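Periplasmic oligopeptide-binding protein (Burkholderia pseudomallei, PDB 3ZS6) binds peptides in the periplasm and probably hands them to an ABC transporter for import. Local coordinates at residues 61-70 against 132-143; 350-361 against 397-405. All coordinates share one frame; numbering follows the deposited sequence.

Contact 1: residues 61-70 against 132-143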
loop_
_atom_site.group_PDB
_atom_site.type_symbol
_atom_site.label_atom_id
_atom_site.label_comp_id
_atom_site.label_asym_id
_atom_site.label_seq_id
_atom_site.Cartn_x
_atom_site.Cartn_y
_atom_site.Cartn_z
ATOM N N PRO A 61 15.852 -23.337 -2.244
ATOM C CA PRO A 61 15.844 -22.057 -1.535
ATOM C C PRO A 61 15.522 -20.897 -2.472
ATOM O O PRO A 61 14.699 -20.064 -2.124
ATOM C CB PRO A 61 17.274 -21.948 -1.009
ATOM C CG PRO A 61 17.683 -23.378 -0.793
ATOM C CD PRO A 61 17.031 -24.154 -1.906
ATOM N N ASP A 62 16.128 -20.865 -3.656
ATOM C CA ASP A 62 15.972 -19.718 -4.551
ATOM C C ASP A 62 15.047 -19.987 -5.736
ATOM O O ASP A 62 15.068 -19.241 -6.711
ATOM C CB ASP A 62 17.337 -19.291 -5.088
ATOM C CG ASP A 62 17.877 -20.259 -6.118
ATOM O OD1 ASP A 62 17.385 -21.407 -6.161
ATOM O OD2 ASP A 62 18.779 -19.875 -6.891
ATOM N N THR A 63 14.239 -21.041 -5.653
ATOM C CA THR A 63 13.458 -21.489 -6.804
ATOM C C THR A 63 12.017 -21.864 -6.461
ATOM O O THR A 63 11.776 -22.700 -5.589
ATOM C CB THR A 63 14.124 -22.697 -7.476
ATOM O OG1 THR A 63 15.457 -22.348 -7.861
ATOM C CG2 THR A 63 13.336 -23.131 -8.710
ATOM N N TRP A 64 11.070 -21.242 -7.164
ATOM C CA TRP A 64 9.648 -21.576 -7.051
ATOM C C TRP A 64 9.086 -22.063 -8.390
ATOM O O TRP A 64 9.434 -21.542 -9.451
ATOM C CB TRP A 64 8.839 -20.355 -6.589
ATOM C CG TRP A 64 9.060 -19.961 -5.155
ATOM C CD1 TRP A 64 10.045 -19.143 -4.667
ATOM C CD2 TRP A 64 8.273 -20.360 -4.025
ATOM N NE1 TRP A 64 9.920 -19.018 -3.303
ATOM C CE2 TRP A 64 8.840 -19.750 -2.885
ATOM C CE3 TRP A 64 7.147 -21.182 -3.866
ATOM C CZ2 TRP A 64 8.321 -19.936 -1.602
ATOM C CZ3 TRP A 64 6.629 -21.361 -2.596
ATOM C CH2 TRP A 64 7.215 -20.738 -1.478
ATOM N N ILE A 65 8.208 -23.058 -8.334
ATOM C CA ILE A 65 7.524 -23.549 -9.525
ATOM C C ILE A 65 6.027 -23.279 -9.382
ATOM O O ILE A 65 5.434 -23.608 -8.358
ATOM C CB ILE A 65 7.740 -25.071 -9.717
ATOM C CG1 ILE A 65 9.219 -25.385 -9.942
ATOM C CG2 ILE A 65 6.914 -25.594 -10.891
ATOM C CD1 ILE A 65 9.734 -24.944 -11.287
ATOM N N PHE A 66 5.428 -22.671 -10.402
ATOM C CA PHE A 66 3.986 -22.437 -10.426
ATOM C C PHE A 66 3.365 -23.238 -11.563
ATOM O O PHE A 66 3.776 -23.123 -12.721
ATOM C CB PHE A 66 3.665 -20.939 -10.608
ATOM C CG PHE A 66 4.077 -20.076 -9.438
ATOM C CD1 PHE A 66 5.368 -19.578 -9.347
ATOM C CD2 PHE A 66 3.175 -19.765 -8.435
ATOM C CE1 PHE A 66 5.751 -18.779 -8.281
ATOM C CE2 PHE A 66 3.549 -18.968 -7.360
ATOM C CZ PHE A 66 4.843 -18.477 -7.283
ATOM N N LYS A 67 2.384 -24.063 -11.231
ATOM C CA LYS A 67 1.665 -24.827 -12.243
ATOM C C LYS A 67 0.369 -24.111 -12.554
ATOM O O LYS A 67 -0.493 -23.961 -11.686
ATOM C CB LYS A 67 1.387 -26.255 -11.762
ATOM C CG LYS A 67 2.589 -27.178 -11.829
ATOM C CD LYS A 67 3.098 -27.353 -13.262
ATOM C CE LYS A 67 2.112 -28.115 -14.145
ATOM N NZ LYS A 67 0.868 -27.335 -14.436
ATOM N N LEU A 68 0.239 -23.649 -13.791
ATOM C CA LEU A 68 -0.943 -22.893 -14.187
ATOM C C LEU A 68 -2.097 -23.821 -14.571
ATOM O O LEU A 68 -1.885 -24.915 -15.104
ATOM C CB LEU A 68 -0.619 -21.953 -15.348
ATOM C CG LEU A 68 0.636 -21.089 -15.237
ATOM C CD1 LEU A 68 0.665 -20.089 -16.381
ATOM C CD2 LEU A 68 0.709 -20.368 -13.882
ATOM N N ARG A 69 -3.320 -23.391 -14.283
ATOM C CA ARG A 69 -4.485 -24.107 -14.781
ATOM C C ARG A 69 -4.534 -23.879 -16.284
ATOM O O ARG A 69 -3.945 -22.921 -16.797
ATOM C CB ARG A 69 -5.768 -23.611 -14.109
ATOM C CG ARG A 69 -6.175 -22.205 -14.501
ATOM C CD ARG A 69 -7.319 -21.692 -13.630
ATOM N NE ARG A 69 -6.896 -21.480 -12.249
ATOM C CZ ARG A 69 -7.083 -22.346 -11.259
ATOM N NH1 ARG A 69 -7.699 -23.512 -11.477
ATOM N NH2 ARG A 69 -6.647 -22.046 -10.044
ATOM N N ARG A 70 -5.228 -24.756 -16.991
ATOM C CA ARG A 70 -5.219 -24.728 -18.445
ATOM C C ARG A 70 -6.372 -23.916 -19.018
ATOM O O ARG A 70 -6.436 -23.686 -20.219
ATOM C CB ARG A 70 -5.271 -26.166 -18.992
ATOM C CG ARG A 70 -4.131 -27.052 -18.494
ATOM C CD ARG A 70 -4.346 -28.517 -18.852
ATOM N NE ARG A 70 -3.440 -28.974 -19.905
ATOM C CZ ARG A 70 -3.750 -29.009 -21.199
ATOM N NH1 ARG A 70 -4.947 -28.608 -21.609
ATOM N NH2 ARG A 70 -2.865 -29.446 -22.083
ATOM N N TYR A 132 2.212 -23.862 -19.366
ATOM C CA TYR A 132 1.466 -23.957 -18.114
ATOM C C TYR A 132 2.366 -24.175 -16.910
ATOM O O TYR A 132 1.904 -24.580 -15.839
ATOM C CB TYR A 132 0.424 -25.074 -18.199
ATOM C CG TYR A 132 -0.548 -24.896 -19.343
ATOM C CD1 TYR A 132 -1.390 -23.794 -19.396
ATOM C CD2 TYR A 132 -0.622 -25.830 -20.368
ATOM C CE1 TYR A 132 -2.280 -23.624 -20.441
ATOM C CE2 TYR A 132 -1.508 -25.672 -21.419
ATOM C CZ TYR A 132 -2.334 -24.568 -21.450
ATOM O OH TYR A 132 -3.219 -24.408 -22.493
ATOM N N THR A 133 3.654 -23.911 -17.087
ATOM C CA THR A 133 4.616 -24.116 -16.016
ATOM C C THR A 133 5.565 -22.926 -15.931
ATOM O O THR A 133 6.290 -22.631 -16.886
ATOM C CB THR A 133 5.447 -25.399 -16.239
ATOM O OG1 THR A 133 4.574 -26.508 -16.511
ATOM C CG2 THR A 133 6.286 -25.698 -15.008
ATOM N N ILE A 134 5.551 -22.242 -14.789
ATOM C CA ILE A 134 6.432 -21.096 -14.572
ATOM C C ILE A 134 7.522 -21.384 -13.543
ATOM O O ILE A 134 7.257 -21.926 -12.474
ATOM C CB ILE A 134 5.648 -19.862 -14.123
ATOM C CG1 ILE A 134 4.818 -19.321 -15.286
ATOM C CG2 ILE A 134 6.605 -18.788 -13.580
ATOM C CD1 ILE A 134 3.851 -18.231 -14.890
ATOM N N GLU A 135 8.752 -21.014 -13.877
ATOM C CA GLU A 135 9.854 -21.098 -12.931
ATOM C C GLU A 135 10.330 -19.691 -12.556
ATOM O O GLU A 135 10.659 -18.889 -13.428
ATOM C CB GLU A 135 11.013 -21.900 -13.524
ATOM C CG GLU A 135 12.235 -21.954 -12.623
ATOM C CD GLU A 135 13.460 -22.493 -13.332
ATOM O OE1 GLU A 135 14.085 -21.732 -14.097
ATOM O OE2 GLU A 135 13.793 -23.679 -13.127
ATOM N N VAL A 136 10.359 -19.398 -11.261
ATOM C CA VAL A 136 10.908 -18.132 -10.782
ATOM C C VAL A 136 12.142 -18.352 -9.909
ATOM O O VAL A 136 12.092 -19.073 -8.906
ATOM C CB VAL A 136 9.862 -17.305 -9.996
ATOM C CG1 VAL A 136 10.476 -15.991 -9.502
ATOM C CG2 VAL A 136 8.651 -17.026 -10.863
ATOM N N LYS A 137 13.253 -17.746 -10.314
ATOM C CA LYS A 137 14.474 -17.741 -9.517
ATOM C C LYS A 137 14.546 -16.424 -8.756
ATOM O O LYS A 137 14.350 -15.365 -9.345
ATOM C CB LYS A 137 15.703 -17.865 -10.421
ATOM C CG LYS A 137 15.778 -19.161 -11.219
ATOM C CD LYS A 137 16.523 -20.242 -10.455
ATOM C CE LYS A 137 16.684 -21.489 -11.305
ATOM N NZ LYS A 137 17.415 -22.553 -10.575
ATOM N N THR A 138 14.826 -16.489 -7.458
ATOM C CA THR A 138 14.955 -15.288 -6.637
ATOM C C THR A 138 16.410 -15.062 -6.249
ATOM O O THR A 138 17.192 -16.012 -6.189
ATOM C CB THR A 138 14.108 -15.378 -5.352
ATOM O OG1 THR A 138 14.469 -16.557 -4.622
ATOM C CG2 THR A 138 12.623 -15.425 -5.689
ATOM N N GLU A 139 16.764 -13.804 -5.983
ATOM C CA GLU A 139 18.137 -13.435 -5.618
ATOM C C GLU A 139 18.566 -14.088 -4.313
ATOM O O GLU A 139 19.708 -14.500 -4.163
ATOM C CB GLU A 139 18.267 -11.914 -5.480
ATOM C CG GLU A 139 18.106 -11.143 -6.777
ATOM C CD GLU A 139 19.355 -11.167 -7.638
ATOM O OE1 GLU A 139 20.343 -11.817 -7.240
ATOM O OE2 GLU A 139 19.348 -10.531 -8.714
ATOM N N VAL A 140 17.643 -14.148 -3.361
ATOM C CA VAL A 140 17.876 -14.793 -2.078
ATOM C C VAL A 140 16.632 -15.605 -1.754
ATOM O O VAL A 140 15.590 -15.403 -2.364
ATOM C CB VAL A 140 18.091 -13.763 -0.958
ATOM C CG1 VAL A 140 19.376 -12.983 -1.190
ATOM C CG2 VAL A 140 16.899 -12.813 -0.874
ATOM N N PRO A 141 16.733 -16.533 -0.797
ATOM C CA PRO A 141 15.533 -17.319 -0.492
ATOM C C PRO A 141 14.411 -16.471 0.111
ATOM O O PRO A 141 14.652 -15.636 0.987
ATOM C CB PRO A 141 16.037 -18.380 0.500
ATOM C CG PRO A 141 17.386 -17.889 0.970
ATOM C CD PRO A 141 17.942 -17.056 -0.139
ATOM N N VAL A 142 13.194 -16.690 -0.381
ATOM C CA VAL A 142 12.012 -15.970 0.078
ATOM C C VAL A 142 10.905 -16.984 0.353
ATOM O O VAL A 142 10.314 -17.535 -0.575
ATOM C CB VAL A 142 11.520 -14.953 -0.982
ATOM C CG1 VAL A 142 10.274 -14.205 -0.489
ATOM C CG2 VAL A 142 12.633 -13.981 -1.352
ATOM N N SER A 143 10.618 -17.225 1.624
ATOM C CA SER A 143 9.741 -18.331 1.999
ATOM C C SER A 143 8.274 -18.042 1.684
ATOM O O SER A 143 7.462 -18.956 1.594
ATOM C CB SER A 143 9.903 -18.660 3.485
ATOM O OG SER A 143 9.412 -17.600 4.291
HETATM O O HOH W 1 12.740 -18.263 -3.031
#

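Contact 2: residues 350-361 against 397-405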
loop_
_atom_site.group_PDB
_atom_site.type_symbol
_atom_site.label_atom_id
_atom_site.label_comp_id
_atom_site.label_asym_id
_atom_site.label_seq_id
_atom_site.Cartn_x
_atom_site.Cartn_y
_atom_site.Cartn_z
ATOM N N THR A 350 10.326 27.490 8.551
ATOM C CA THR A 350 9.003 27.441 7.946
ATOM C C THR A 350 8.959 26.344 6.889
ATOM O O THR A 350 9.839 26.279 6.032
ATOM C CB THR A 350 8.637 28.790 7.306
ATOM O OG1 THR A 350 8.595 29.785 8.329
ATOM C CG2 THR A 350 7.272 28.714 6.630
ATOM N N PHE A 351 7.948 25.477 6.971
ATOM C CA PHE A 351 7.737 24.421 5.983
ATOM C C PHE A 351 6.329 24.480 5.408
ATOM O O PHE A 351 5.424 25.058 6.005
ATOM C CB PHE A 351 7.922 23.026 6.600
ATOM C CG PHE A 351 9.278 22.786 7.188
ATOM C CD1 PHE A 351 10.386 22.618 6.369
ATOM C CD2 PHE A 351 9.446 22.722 8.559
ATOM C CE1 PHE A 351 11.631 22.391 6.905
ATOM C CE2 PHE A 351 10.695 22.497 9.105
ATOM C CZ PHE A 351 11.787 22.330 8.273
ATOM N N THR A 352 6.147 23.857 4.249
ATOM C CA THR A 352 4.811 23.618 3.724
ATOM C C THR A 352 4.425 22.173 4.039
ATOM O O THR A 352 5.218 21.251 3.824
ATOM C CB THR A 352 4.748 23.891 2.206
ATOM O OG1 THR A 352 4.906 25.297 1.973
ATOM C CG2 THR A 352 3.416 23.441 1.623
ATOM N N LEU A 353 3.228 21.986 4.587
ATOM C CA LEU A 353 2.716 20.648 4.902
ATOM C C LEU A 353 1.607 20.276 3.916
ATOM O O LEU A 353 0.501 20.826 3.953
ATOM C CB LEU A 353 2.208 20.587 6.349
ATOM C CG LEU A 353 1.443 19.353 6.851
ATOM C CD1 LEU A 353 2.204 18.069 6.585
ATOM C CD2 LEU A 353 1.130 19.486 8.349
ATOM N N THR A 354 1.907 19.348 3.022
ATOM C CA THR A 354 0.956 18.992 1.979
ATOM C C THR A 354 0.237 17.681 2.302
ATOM O O THR A 354 0.869 16.711 2.718
ATOM C CB THR A 354 1.665 18.879 0.623
ATOM O OG1 THR A 354 2.424 20.072 0.383
ATOM C CG2 THR A 354 0.656 18.676 -0.501
ATOM N N TYR A 355 -1.080 17.655 2.108
ATOM C CA TYR A 355 -1.855 16.425 2.290
ATOM C C TYR A 355 -2.916 16.307 1.204
ATOM O O TYR A 355 -3.257 17.296 0.558
ATOM C CB TYR A 355 -2.525 16.398 3.666
ATOM C CG TYR A 355 -3.583 17.460 3.833
ATOM C CD1 TYR A 355 -3.252 18.737 4.275
ATOM C CD2 TYR A 355 -4.914 17.196 3.541
ATOM C CE1 TYR A 355 -4.220 19.718 4.425
ATOM C CE2 TYR A 355 -5.895 18.174 3.694
ATOM C CZ TYR A 355 -5.539 19.432 4.134
ATOM O OH TYR A 355 -6.502 20.411 4.278
ATOM N N ASN A 356 -3.443 15.102 1.003
ATOM C CA ASN A 356 -4.505 14.920 0.017
ATOM C C ASN A 356 -5.856 15.239 0.625
ATOM O O ASN A 356 -6.165 14.794 1.730
ATOM C CB ASN A 356 -4.494 13.511 -0.596
ATOM C CG ASN A 356 -4.634 12.422 0.442
ATOM O OD1 ASN A 356 -3.768 12.267 1.301
ATOM N ND2 ASN A 356 -5.727 11.661 0.370
ATOM N N THR A 357 -6.636 16.038 -0.103
ATOM C CA THR A 357 -7.933 16.528 0.353
ATOM C C THR A 357 -8.773 15.433 1.000
ATOM O O THR A 357 -9.089 14.423 0.362
ATOM C CB THR A 357 -8.714 17.150 -0.824
ATOM O OG1 THR A 357 -7.876 18.101 -1.502
ATOM C CG2 THR A 357 -9.996 17.837 -0.329
ATOM N N ASN A 358 -9.104 15.647 2.272
ATOM C CA ASN A 358 -9.852 14.702 3.104
ATOM C C ASN A 358 -9.994 15.248 4.528
ATOM O O ASN A 358 -9.090 15.914 5.024
ATOM C CB ASN A 358 -9.156 13.344 3.144
ATOM C CG ASN A 358 -9.823 12.379 4.106
ATOM O OD1 ASN A 358 -10.823 11.751 3.773
ATOM N ND2 ASN A 358 -9.276 12.265 5.305
ATOM N N ASP A 359 -11.117 14.972 5.185
ATOM C CA ASP A 359 -11.362 15.568 6.501
ATOM C C ASP A 359 -10.449 15.024 7.603
ATOM O O ASP A 359 -9.964 15.789 8.430
ATOM C CB ASP A 359 -12.846 15.484 6.921
ATOM C CG ASP A 359 -13.593 14.333 6.250
ATOM O OD1 ASP A 359 -12.964 13.300 5.927
ATOM O OD2 ASP A 359 -14.819 14.469 6.042
ATOM N N LEU A 360 -10.192 13.720 7.619
ATOM C CA LEU A 360 -9.235 13.199 8.601
ATOM C C LEU A 360 -7.838 13.807 8.411
ATOM O O LEU A 360 -7.212 14.270 9.370
ATOM C CB LEU A 360 -9.134 11.678 8.545
ATOM C CG LEU A 360 -7.894 11.203 9.322
ATOM C CD1 LEU A 360 -8.125 11.349 10.820
ATOM C CD2 LEU A 360 -7.499 9.777 8.966
ATOM N N HIS A 361 -7.349 13.810 7.176
ATOM C CA HIS A 361 -5.991 14.300 6.917
ATOM C C HIS A 361 -5.856 15.764 7.291
ATOM O O HIS A 361 -4.828 16.185 7.817
ATOM C CB HIS A 361 -5.594 14.085 5.459
ATOM C CG HIS A 361 -5.513 12.644 5.066
ATOM N ND1 HIS A 361 -5.041 11.670 5.920
ATOM C CD2 HIS A 361 -5.849 12.008 3.918
ATOM C CE1 HIS A 361 -5.092 10.493 5.316
ATOM N NE2 HIS A 361 -5.578 10.671 4.100
ATOM N N GLY A 397 9.955 14.855 -4.941
ATOM C CA GLY A 397 10.447 15.692 -3.863
ATOM C C GLY A 397 10.017 17.149 -3.977
ATOM O O GLY A 397 10.759 18.037 -3.584
ATOM N N LYS A 398 8.817 17.397 -4.506
ATOM C CA LYS A 398 8.303 18.764 -4.641
ATOM C C LYS A 398 7.473 19.222 -3.437
ATOM O O LYS A 398 6.816 20.269 -3.472
ATOM C CB LYS A 398 7.507 18.903 -5.939
ATOM C CG LYS A 398 8.396 18.758 -7.166
ATOM C CD LYS A 398 7.631 18.874 -8.464
ATOM C CE LYS A 398 8.578 18.682 -9.639
ATOM N NZ LYS A 398 7.931 19.007 -10.933
ATOM N N VAL A 399 7.511 18.425 -2.374
ATOM C CA VAL A 399 6.855 18.758 -1.117
ATOM C C VAL A 399 7.879 18.533 -0.008
ATOM O O VAL A 399 8.797 17.727 -0.170
ATOM C CB VAL A 399 5.602 17.871 -0.885
ATOM C CG1 VAL A 399 4.453 18.309 -1.803
ATOM C CG2 VAL A 399 5.932 16.398 -1.121
ATOM N N GLN A 400 7.726 19.241 1.107
ATOM C CA GLN A 400 8.707 19.199 2.193
ATOM C C GLN A 400 8.278 18.232 3.292
ATOM O O GLN A 400 9.016 17.327 3.667
ATOM C CB GLN A 400 8.894 20.598 2.788
ATOM C CG GLN A 400 9.554 21.586 1.852
ATOM C CD GLN A 400 9.739 22.942 2.498
ATOM O OE1 GLN A 400 8.762 23.605 2.861
ATOM N NE2 GLN A 400 10.996 23.356 2.666
ATOM N N ILE A 401 7.084 18.458 3.822
ATOM C CA ILE A 401 6.463 17.540 4.761
ATOM C C ILE A 401 5.146 17.160 4.117
ATOM O O ILE A 401 4.426 18.032 3.628
ATOM C CB ILE A 401 6.184 18.214 6.116
ATOM C CG1 ILE A 401 7.466 18.846 6.675
ATOM C CG2 ILE A 401 5.584 17.214 7.088
ATOM C CD1 ILE A 401 7.294 19.516 8.037
ATOM N N ALA A 402 4.837 15.869 4.084
ATOM C CA ALA A 402 3.652 15.413 3.357
ATOM C C ALA A 402 2.949 14.254 4.060
ATOM O O ALA A 402 3.593 13.391 4.657
ATOM C CB ALA A 402 4.018 15.031 1.922
ATOM N N ARG A 403 1.620 14.264 4.004
ATOM C CA ARG A 403 0.823 13.149 4.499
ATOM C C ARG A 403 1.196 11.899 3.681
ATOM O O ARG A 403 1.245 11.938 2.441
ATOM C CB ARG A 403 -0.670 13.469 4.364
ATOM C CG ARG A 403 -1.575 12.703 5.349
ATOM C CD ARG A 403 -1.564 11.201 5.054
ATOM N NE ARG A 403 -2.158 10.918 3.755
ATOM C CZ ARG A 403 -2.251 9.703 3.210
ATOM N NH1 ARG A 403 -1.776 8.639 3.846
ATOM N NH2 ARG A 403 -2.825 9.553 2.019
ATOM N N ASP A 404 1.489 10.804 4.372
ATOM C CA ASP A 404 1.820 9.548 3.698
ATOM C C ASP A 404 1.266 8.382 4.517
ATOM O O ASP A 404 0.636 8.591 5.552
ATOM C CB ASP A 404 3.332 9.405 3.513
ATOM C CG ASP A 404 3.706 8.601 2.258
ATOM O OD1 ASP A 404 2.996 7.632 1.914
ATOM O OD2 ASP A 404 4.721 8.939 1.617
ATOM N N GLY A 405 1.509 7.161 4.053
ATOM C CA GLY A 405 0.975 5.973 4.697
ATOM C C GLY A 405 1.230 4.760 3.823
ATOM O O GLY A 405 1.140 4.843 2.597
HETATM O O HOH W 2 5.099 20.373 1.256
#

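Contact 1: residues 61-70 against 132-143
An antiparallel pairing inside a five-stranded sheet joins strand 63-68 to strand 133-137, with Trp64-Val136 and Phe66-Ile134 as the hydrogen-bonded pairs. Phe66 N gives a nearly straight bond to Ile134 O (2.9 Å, 170° at the hydrogen), and the return bond from Ile134 N to Phe66 O is equally short. The face carrying Trp64, Phe66, Ile134 and Val136 is apolar and is covered by helices 82-93 and 145-148; on it Leu68 CD2 meets Ile134 CD1 at 3.9 Å. The other face, with Thr63, Ile65, Lys67, Thr133, Glu135 and Lys137, is more polar. There Lys67, bent at three successive torsions, reaches across to the partner strand, CD passing Thr133 OG1, and brings NZ to Tyr132 O (3.3 Å), which Leu68 N reaches from the opposite side of the carbonyl plane. Beyond this end Arg70 lies across the Tyr132 ring, CG 4.0 Å above its centre, a CH-pi contact. At the other end the Trp64 indole turns its edge to residues 138-143, which follow the strand: NE1 makes a weak bond to Val142 O (3.1 Å), and a water donates to Thr138 OG1 and Pro61 O and accepts from Val142 N and, weakly, from Trp64 NE1, 2.8 Å from Pro61 O.

Contact 2: residues 350-361 against 397-405
The guanidinium of Arg403 lies flat on the His361 ring, planes 6° apart and centres 4.0 Å from each other, while its edge is taken by the side-chain amide of Asn356. NE and NH2 both point at Asn356 OD1, NH2 at 3.0 Å; NE arrives in the carbonyl plane and NH2 from above it. The Arg403 chain bends at chi2 and chi3 (-66° and -65°), which folds CD over the imidazole and turns the guanidinium parallel to it. His361 ND1 is hydrogen-bonded to Tyr262, and NH1 of Arg403 forms a salt bridge with the backbone of the bound peptide, consistent with Asn356 and His361 positioning, from the second shell, an arginine that contacts the peptide. Arg403 belongs to strand 401-407, which runs parallel to strand 350-356 in a mixed sheet: Thr354 N bonds to Ile401 O, and Arg403 N to Thr354 O at 2.9 Å. On one face of this pairing Leu353 CD1 presses against Ile401 CG2 (3.5 Å). From the extended Gln400 side chain OE1 accepts from Thr352 N at 3.0 Å, next to the weak backbone bond from Ile401 N to Thr352 O, with its amide at the edge of the Phe351 ring and NE2 bonded to Asp270.

In the fold
Both contacts pair strands, yet they lie on opposite sides of the chain's centre, with centres about 40 Å apart and nearest atoms about 21 Å apart. Contact 1 is partly buried and more peripheral; it joins antiparallel strands of a five-stranded sheet that has helices over its apolar face and a mixed, partly charged face on the other side. Contact 2 is buried, about 17 Å from the centre of the chain to its own centre, and joins parallel strands of a different, mixed sheet. Lysine and arginine at contact 1 meet a backbone carbonyl, a tyrosine face and, weakly, a hydroxyl, whereas the arginine of contact 2 is stacked, gripped at its edge and paired with the bound peptide.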